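Local coordinates for protein beta-glucanase (Podospora anserina, PDB 4LE4) that probably hydrolyses beta-linked glucans as a member of glycoside hydrolase family 131, and is captured here with cellotriose, at residues K94-F99 / A166-F171; A108-R113 / V209-R214. One frame throughout, in Å; residues are numbered along the deposited sequence.

Contact 1 (K94-F99 / A166-F171); sequences KVYYHF and AYEIDF
Tyr97 touches Tyr167, Ile169 and Phe171 in turn, from its CB to its hydroxyl. Its CB lies 3.9 Å from Tyr167 CD2. With CG anti to the carbonyl carbon (chi1 -81°), the ring starts out from beside the backbone N, and CD1 of Tyr97 meets the terminal methyl CD1 of Ile169 at 3.8 Å; Tyr97 CE1 then reaches Phe171 CE2. At the tip, Tyr97 OH passes 3.9 Å from Phe171 CZ, the two side chains crossing at about a right angle, and the hydroxyl is hydrogen-bonded to the backbone O of Ile90. Ile169 CG2 sits over the centre of one face of Phe171, while Val95 CG2 comes to that ring's edge.

Under this row the backbones form an antiparallel ladder, the strand axes at 166°. Val95 and Ile169 exchange one pair of N-H...O bonds, Tyr97 and Tyr167 another; Tyr97 N to Tyr167 O measures 2.9 Å. The ladder belongs to one sheet of the concanavalin-type beta-sandwich, with strands 222-233 and 175-182 as further neighbours. Val95, Tyr97, Tyr167 and Ile169 share the face turned to the opposing sheet: Phe120 touches Tyr167 and Ile169, and Tyr167 OH is bonded to Ala118 O.

Beyond Tyr167, Phe99 turns its edge to that ring's face, planes 68° apart and Phe99 CE1 3.6 Å from Tyr167 CZ. On the other face of the sheet Ala166 CB stands over the His98 ring, 4.1 Å from its centroid, as a CH-pi contact. Tyr96 and Glu168 lie side by side there, Tyr96 CE1 touching Glu168 CG at 3.7 Å; Glu168 OE1 is taken up by Trp179 and Arg189, whereas Tyr96 OH receives Lys94 NZ at 2.6 Å.

Contact 2 (A108-R113 / V209-R214); sequences APATTR and VLELPR
The guanidinium of Arg113 and the carboxylate of Glu211 are stacked flat on each other, their planes only 5° apart. Glu211 CD lies over the centre of the guanidinium, 3.5 Å from Arg113 NE, although the two side chains as wholes cross at about a right angle. No N-H points at the carboxylate in this arrangement: the long salt bridge, Arg113 NE to Glu211 OE2 at 3.7 Å, rests on charge alone. Glu211 gets there on an extended chain, and the methyl of Ala110 approaches Glu211 OE2 at 3.7 Å.

The directed bond of Arg113 is made in its own plane instead. Its chain bends at chi3, which brings NE against the backbone carbonyl of Leu212; the bond from Arg113 NE to Leu212 O is 2.8 Å long and almost straight at 175°. Arg113 thus presents a face to one residue and an edge to the next.

Within the concanavalin-type sandwich, segment 209-214 begins as the short strand 209-211, which lies between strands 78-84 and 115-120 in one sheet, and runs on as loop from Leu212. Segment 108-113 lies in the loop between strands 94-102 and 115-120 and turns through a type I beta turn at Ala110-Arg113. Both charged groups also have partners beyond the two segments: Arg113 NH1 forms a salt bridge with Asp219, and Glu211 OE1 one with Arg78.

Arg214 and Arg113 pass alongside one another, pointing opposite ways, with Arg214 CB 3.9 Å from Arg113 CG and the two guanidinium planes nearly perpendicular. Arg214 NE gives a short, bent bond to Thr112 O, 2.7 Å with 131° at the hydrogen, while Trp131 supplies a cation-pi partner and a carbonyl for Arg214 NH2.

How the contacts relate
Contacts 1 and 2 lie on opposite sides of the chain's centre, their own centres about 26 Å apart and their nearest atoms about 9 Å apart. Contact 1 joins neighbouring strands within one sheet and is mostly buried, covering 635 Å². Contact 2 covers 315 Å², is partly exposed, and joins a loop to the end of a strand in the other sheet. Ladder bonds and aromatic packing dominate the first; arginine side chains bonded to backbone carbonyls dominate the second. Strand 115-120 connects them spatially: it packs against the inward face of contact 1, pairs with strand 209-211, and begins just after segment 108-113.

Contact 1 (K94-F99 / A166-F171)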
loop_
_atom_site.group_PDB
_atom_site.type_symbol
_atom_site.label_atom_id
_atom_site.label_comp_id
_atom_site.label_asym_id
_atom_site.label_seq_id
_atom_site.Cartn_x
_atom_site.Cartn_y
_atom_site.Cartn_z
ATOM N N LYS A 94 -4.635 -17.278 -8.770
ATOM C CA LYS A 94 -4.576 -16.924 -7.362
ATOM C C LYS A 94 -3.223 -16.311 -7.091
ATOM O O LYS A 94 -2.171 -16.923 -7.328
ATOM C CB LYS A 94 -4.802 -18.157 -6.472
ATOM C CG LYS A 94 -5.214 -17.815 -5.025
ATOM C CD LYS A 94 -4.869 -18.970 -4.076
ATOM C CE LYS A 94 -3.357 -19.258 -4.169
ATOM N NZ LYS A 94 -2.828 -20.372 -3.323
ATOM N N VAL A 95 -3.259 -15.088 -6.570
ATOM C CA VAL A 95 -2.049 -14.311 -6.301
ATOM C C VAL A 95 -2.182 -13.648 -4.934
ATOM O O VAL A 95 -3.287 -13.282 -4.544
ATOM C CB VAL A 95 -1.911 -13.187 -7.353
ATOM C CG1 VAL A 95 -0.591 -12.471 -7.182
ATOM C CG2 VAL A 95 -2.049 -13.770 -8.756
ATOM N N TYR A 96 -1.074 -13.512 -4.204
ATOM C CA TYR A 96 -1.106 -12.861 -2.892
ATOM C C TYR A 96 -0.361 -11.541 -2.976
ATOM O O TYR A 96 0.804 -11.509 -3.384
ATOM C CB TYR A 96 -0.418 -13.727 -1.846
ATOM C CG TYR A 96 -1.078 -15.069 -1.670
ATOM C CD1 TYR A 96 -2.173 -15.225 -0.815
ATOM C CD2 TYR A 96 -0.604 -16.176 -2.349
ATOM C CE1 TYR A 96 -2.773 -16.482 -0.641
ATOM C CE2 TYR A 96 -1.196 -17.420 -2.194
ATOM C CZ TYR A 96 -2.271 -17.565 -1.344
ATOM O OH TYR A 96 -2.844 -18.813 -1.217
ATOM N N TYR A 97 -1.020 -10.456 -2.574
ATOM C CA TYR A 97 -0.413 -9.128 -2.637
ATOM C C TYR A 97 -0.034 -8.691 -1.229
ATOM O O TYR A 97 -0.902 -8.440 -0.403
ATOM C CB TYR A 97 -1.401 -8.124 -3.213
ATOM C CG TYR A 97 -1.489 -8.133 -4.704
ATOM C CD1 TYR A 97 -1.953 -9.261 -5.379
ATOM C CD2 TYR A 97 -1.134 -7.007 -5.446
ATOM C CE1 TYR A 97 -2.062 -9.249 -6.772
ATOM C CE2 TYR A 97 -1.237 -6.987 -6.831
ATOM C CZ TYR A 97 -1.707 -8.114 -7.487
ATOM O OH TYR A 97 -1.867 -8.071 -8.864
ATOM N N HIS A 98 1.260 -8.595 -0.965
ATOM C CA HIS A 98 1.754 -8.233 0.363
ATOM C C HIS A 98 2.185 -6.777 0.532
ATOM O O HIS A 98 2.639 -6.122 -0.402
ATOM C CB HIS A 98 3.031 -9.017 0.709
ATOM C CG HIS A 98 2.845 -10.473 0.994
ATOM N ND1 HIS A 98 2.840 -11.438 0.006
ATOM C CD2 HIS A 98 2.752 -11.137 2.171
ATOM C CE1 HIS A 98 2.742 -12.635 0.564
ATOM N NE2 HIS A 98 2.693 -12.477 1.876
ATOM N N PHE A 99 2.066 -6.295 1.762
ATOM C CA PHE A 99 2.569 -4.967 2.139
ATOM C C PHE A 99 2.421 -4.759 3.627
ATOM O O PHE A 99 1.564 -5.363 4.259
ATOM C CB PHE A 99 1.931 -3.800 1.366
ATOM C CG PHE A 99 0.438 -3.622 1.604
ATOM C CD1 PHE A 99 -0.465 -4.420 0.929
ATOM C CD2 PHE A 99 -0.049 -2.651 2.508
ATOM C CE1 PHE A 99 -1.841 -4.286 1.130
ATOM C CE2 PHE A 99 -1.462 -2.506 2.717
ATOM C CZ PHE A 99 -2.340 -3.329 2.022
ATOM N N ALA A 166 -1.920 -9.199 3.422
ATOM C CA ALA A 166 -1.787 -9.889 2.165
ATOM C C ALA A 166 -3.207 -9.989 1.608
ATOM O O ALA A 166 -4.106 -10.488 2.297
ATOM C CB ALA A 166 -1.178 -11.284 2.314
ATOM N N TYR A 167 -3.428 -9.453 0.402
ATOM C CA TYR A 167 -4.743 -9.612 -0.247
ATOM C C TYR A 167 -4.620 -10.976 -0.950
ATOM O O TYR A 167 -3.682 -11.164 -1.700
ATOM C CB TYR A 167 -4.962 -8.614 -1.373
ATOM C CG TYR A 167 -4.955 -7.164 -1.006
ATOM C CD1 TYR A 167 -5.476 -6.730 0.203
ATOM C CD2 TYR A 167 -4.492 -6.210 -1.921
ATOM C CE1 TYR A 167 -5.548 -5.363 0.499
ATOM C CE2 TYR A 167 -4.554 -4.841 -1.641
ATOM C CZ TYR A 167 -5.088 -4.423 -0.424
ATOM O OH TYR A 167 -5.172 -3.064 -0.130
ATOM N N GLU A 168 -5.532 -11.900 -0.681
ATOM C CA GLU A 168 -5.539 -13.221 -1.337
ATOM C C GLU A 168 -6.516 -13.021 -2.494
ATOM O O GLU A 168 -7.735 -13.000 -2.302
ATOM C CB GLU A 168 -6.075 -14.282 -0.370
ATOM C CG GLU A 168 -6.327 -15.634 -1.073
ATOM C CD GLU A 168 -6.703 -16.773 -0.142
ATOM O OE1 GLU A 168 -7.000 -16.539 1.044
ATOM O OE2 GLU A 168 -6.710 -17.931 -0.623
ATOM N N ILE A 169 -5.994 -12.843 -3.700
ATOM C CA ILE A 169 -6.884 -12.565 -4.800
ATOM C C ILE A 169 -6.963 -13.742 -5.779
ATOM O O ILE A 169 -5.936 -14.255 -6.206
ATOM C CB ILE A 169 -6.402 -11.308 -5.564
ATOM C CG1 ILE A 169 -6.155 -10.158 -4.558
ATOM C CG2 ILE A 169 -7.447 -10.904 -6.635
ATOM C CD1 ILE A 169 -5.753 -8.850 -5.181
ATOM N N ASP A 170 -8.177 -14.161 -6.104
ATOM C CA ASP A 170 -8.353 -15.212 -7.107
ATOM C C ASP A 170 -8.974 -14.478 -8.278
ATOM O O ASP A 170 -10.185 -14.231 -8.280
ATOM C CB ASP A 170 -9.313 -16.307 -6.633
ATOM C CG ASP A 170 -9.331 -17.509 -7.588
ATOM O OD1 ASP A 170 -9.017 -17.321 -8.787
ATOM O OD2 ASP A 170 -9.655 -18.630 -7.138
ATOM N N PHE A 171 -8.164 -14.118 -9.269
ATOM C CA PHE A 171 -8.672 -13.380 -10.419
ATOM C C PHE A 171 -9.571 -14.218 -11.341
ATOM O O PHE A 171 -10.278 -13.679 -12.181
ATOM C CB PHE A 171 -7.510 -12.806 -11.213
ATOM C CG PHE A 171 -6.781 -11.700 -10.507
ATOM C CD1 PHE A 171 -7.246 -10.384 -10.582
ATOM C CD2 PHE A 171 -5.623 -11.965 -9.784
ATOM C CE1 PHE A 171 -6.564 -9.336 -9.941
ATOM C CE2 PHE A 171 -4.926 -10.934 -9.141
ATOM C CZ PHE A 171 -5.406 -9.603 -9.222
#

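Contact 2 (A108-R113 / V209-R214)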
loop_
_atom_site.group_PDB
_atom_site.type_symbol
_atom_site.label_atom_id
_atom_site.label_comp_id
_atom_site.label_asym_id
_atom_site.label_seq_id
_atom_site.Cartn_x
_atom_site.Cartn_y
_atom_site.Cartn_z
ATOM N N ALA A 108 0.747 12.723 11.101
ATOM C CA ALA A 108 -0.209 11.627 11.003
ATOM C C ALA A 108 -1.263 11.922 9.943
ATOM O O ALA A 108 -1.636 13.068 9.727
ATOM C CB ALA A 108 -0.885 11.415 12.347
ATOM N N PRO A 109 -1.769 10.884 9.266
ATOM C CA PRO A 109 -2.797 11.156 8.252
ATOM C C PRO A 109 -4.014 11.812 8.930
ATOM O O PRO A 109 -4.382 11.460 10.061
ATOM C CB PRO A 109 -3.117 9.759 7.686
ATOM C CG PRO A 109 -2.650 8.818 8.733
ATOM C CD PRO A 109 -1.367 9.472 9.239
ATOM N N ALA A 110 -4.611 12.772 8.240
ATOM C CA ALA A 110 -5.772 13.502 8.764
ATOM C C ALA A 110 -6.976 12.557 8.910
ATOM O O ALA A 110 -7.384 11.923 7.923
ATOM C CB ALA A 110 -6.119 14.630 7.812
ATOM N N THR A 111 -7.544 12.462 10.109
ATOM C CA THR A 111 -8.692 11.572 10.291
ATOM C C THR A 111 -9.998 12.178 9.735
ATOM O O THR A 111 -11.014 11.494 9.661
ATOM C CB THR A 111 -8.905 11.223 11.754
ATOM O OG1 THR A 111 -9.092 12.431 12.503
ATOM C CG2 THR A 111 -7.691 10.417 12.301
ATOM N N THR A 112 -9.946 13.448 9.332
ATOM C CA THR A 112 -11.114 14.145 8.788
ATOM C C THR A 112 -11.274 13.971 7.288
ATOM O O THR A 112 -12.258 14.443 6.706
ATOM C CB THR A 112 -11.015 15.656 9.052
ATOM O OG1 THR A 112 -9.704 16.102 8.658
ATOM C CG2 THR A 112 -11.270 15.959 10.522
ATOM N N ARG A 113 -10.312 13.290 6.659
ATOM C CA ARG A 113 -10.346 13.088 5.214
ATOM C C ARG A 113 -10.195 11.641 4.832
ATOM O O ARG A 113 -9.442 10.911 5.457
ATOM C CB ARG A 113 -9.232 13.883 4.541
ATOM C CG ARG A 113 -9.499 15.381 4.635
ATOM C CD ARG A 113 -8.283 16.190 4.242
ATOM N NE ARG A 113 -8.016 16.150 2.814
ATOM C CZ ARG A 113 -7.049 16.864 2.258
ATOM N NH1 ARG A 113 -6.303 17.642 3.028
ATOM N NH2 ARG A 113 -6.809 16.793 0.956
ATOM N N VAL A 209 -0.730 6.215 -1.476
ATOM C CA VAL A 209 -1.904 6.823 -0.870
ATOM C C VAL A 209 -2.552 7.920 -1.685
ATOM O O VAL A 209 -1.892 8.747 -2.299
ATOM C CB VAL A 209 -1.528 7.481 0.506
ATOM C CG1 VAL A 209 -2.837 7.935 1.254
ATOM C CG2 VAL A 209 -0.705 6.533 1.365
ATOM N N LEU A 210 -3.878 7.925 -1.642
ATOM C CA LEU A 210 -4.690 8.930 -2.303
ATOM C C LEU A 210 -5.538 9.516 -1.166
ATOM O O LEU A 210 -6.076 8.773 -0.359
ATOM C CB LEU A 210 -5.575 8.270 -3.377
ATOM C CG LEU A 210 -6.509 9.110 -4.257
ATOM C CD1 LEU A 210 -6.939 8.332 -5.477
ATOM C CD2 LEU A 210 -7.726 9.482 -3.440
ATOM N N GLU A 211 -5.622 10.846 -1.072
ATOM C CA GLU A 211 -6.427 11.459 -0.013
ATOM C C GLU A 211 -7.451 12.407 -0.639
ATOM O O GLU A 211 -7.089 13.296 -1.407
ATOM C CB GLU A 211 -5.548 12.264 0.959
ATOM C CG GLU A 211 -6.316 13.009 2.083
ATOM C CD GLU A 211 -5.393 13.805 3.015
ATOM O OE1 GLU A 211 -4.445 14.443 2.530
ATOM O OE2 GLU A 211 -5.605 13.784 4.236
ATOM N N LEU A 212 -8.724 12.226 -0.316
ATOM C CA LEU A 212 -9.752 13.109 -0.877
ATOM C C LEU A 212 -9.826 14.419 -0.110
ATOM O O LEU A 212 -9.497 14.470 1.064
ATOM C CB LEU A 212 -11.130 12.455 -0.797
ATOM C CG LEU A 212 -11.409 11.154 -1.563
ATOM C CD1 LEU A 212 -10.565 10.031 -1.009
ATOM C CD2 LEU A 212 -12.891 10.788 -1.390
ATOM N N PRO A 213 -10.238 15.506 -0.772
ATOM C CA PRO A 213 -10.349 16.780 -0.054
ATOM C C PRO A 213 -11.651 16.723 0.751
ATOM O O PRO A 213 -12.493 15.855 0.519
ATOM C CB PRO A 213 -10.450 17.802 -1.178
ATOM C CG PRO A 213 -11.269 17.060 -2.208
ATOM C CD PRO A 213 -10.620 15.655 -2.192
ATOM N N ARG A 214 -11.779 17.599 1.737
ATOM C CA ARG A 214 -13.012 17.711 2.512
ATOM C C ARG A 214 -13.091 19.174 2.890
ATOM O O ARG A 214 -12.132 19.766 3.390
ATOM C CB ARG A 214 -13.037 16.875 3.787
ATOM C CG ARG A 214 -14.373 17.082 4.565
ATOM C CD ARG A 214 -14.514 16.232 5.842
ATOM N NE ARG A 214 -14.655 14.799 5.549
ATOM C CZ ARG A 214 -15.783 14.220 5.152
ATOM N NH1 ARG A 214 -16.890 14.950 5.011
ATOM N NH2 ARG A 214 -15.798 12.915 4.858
#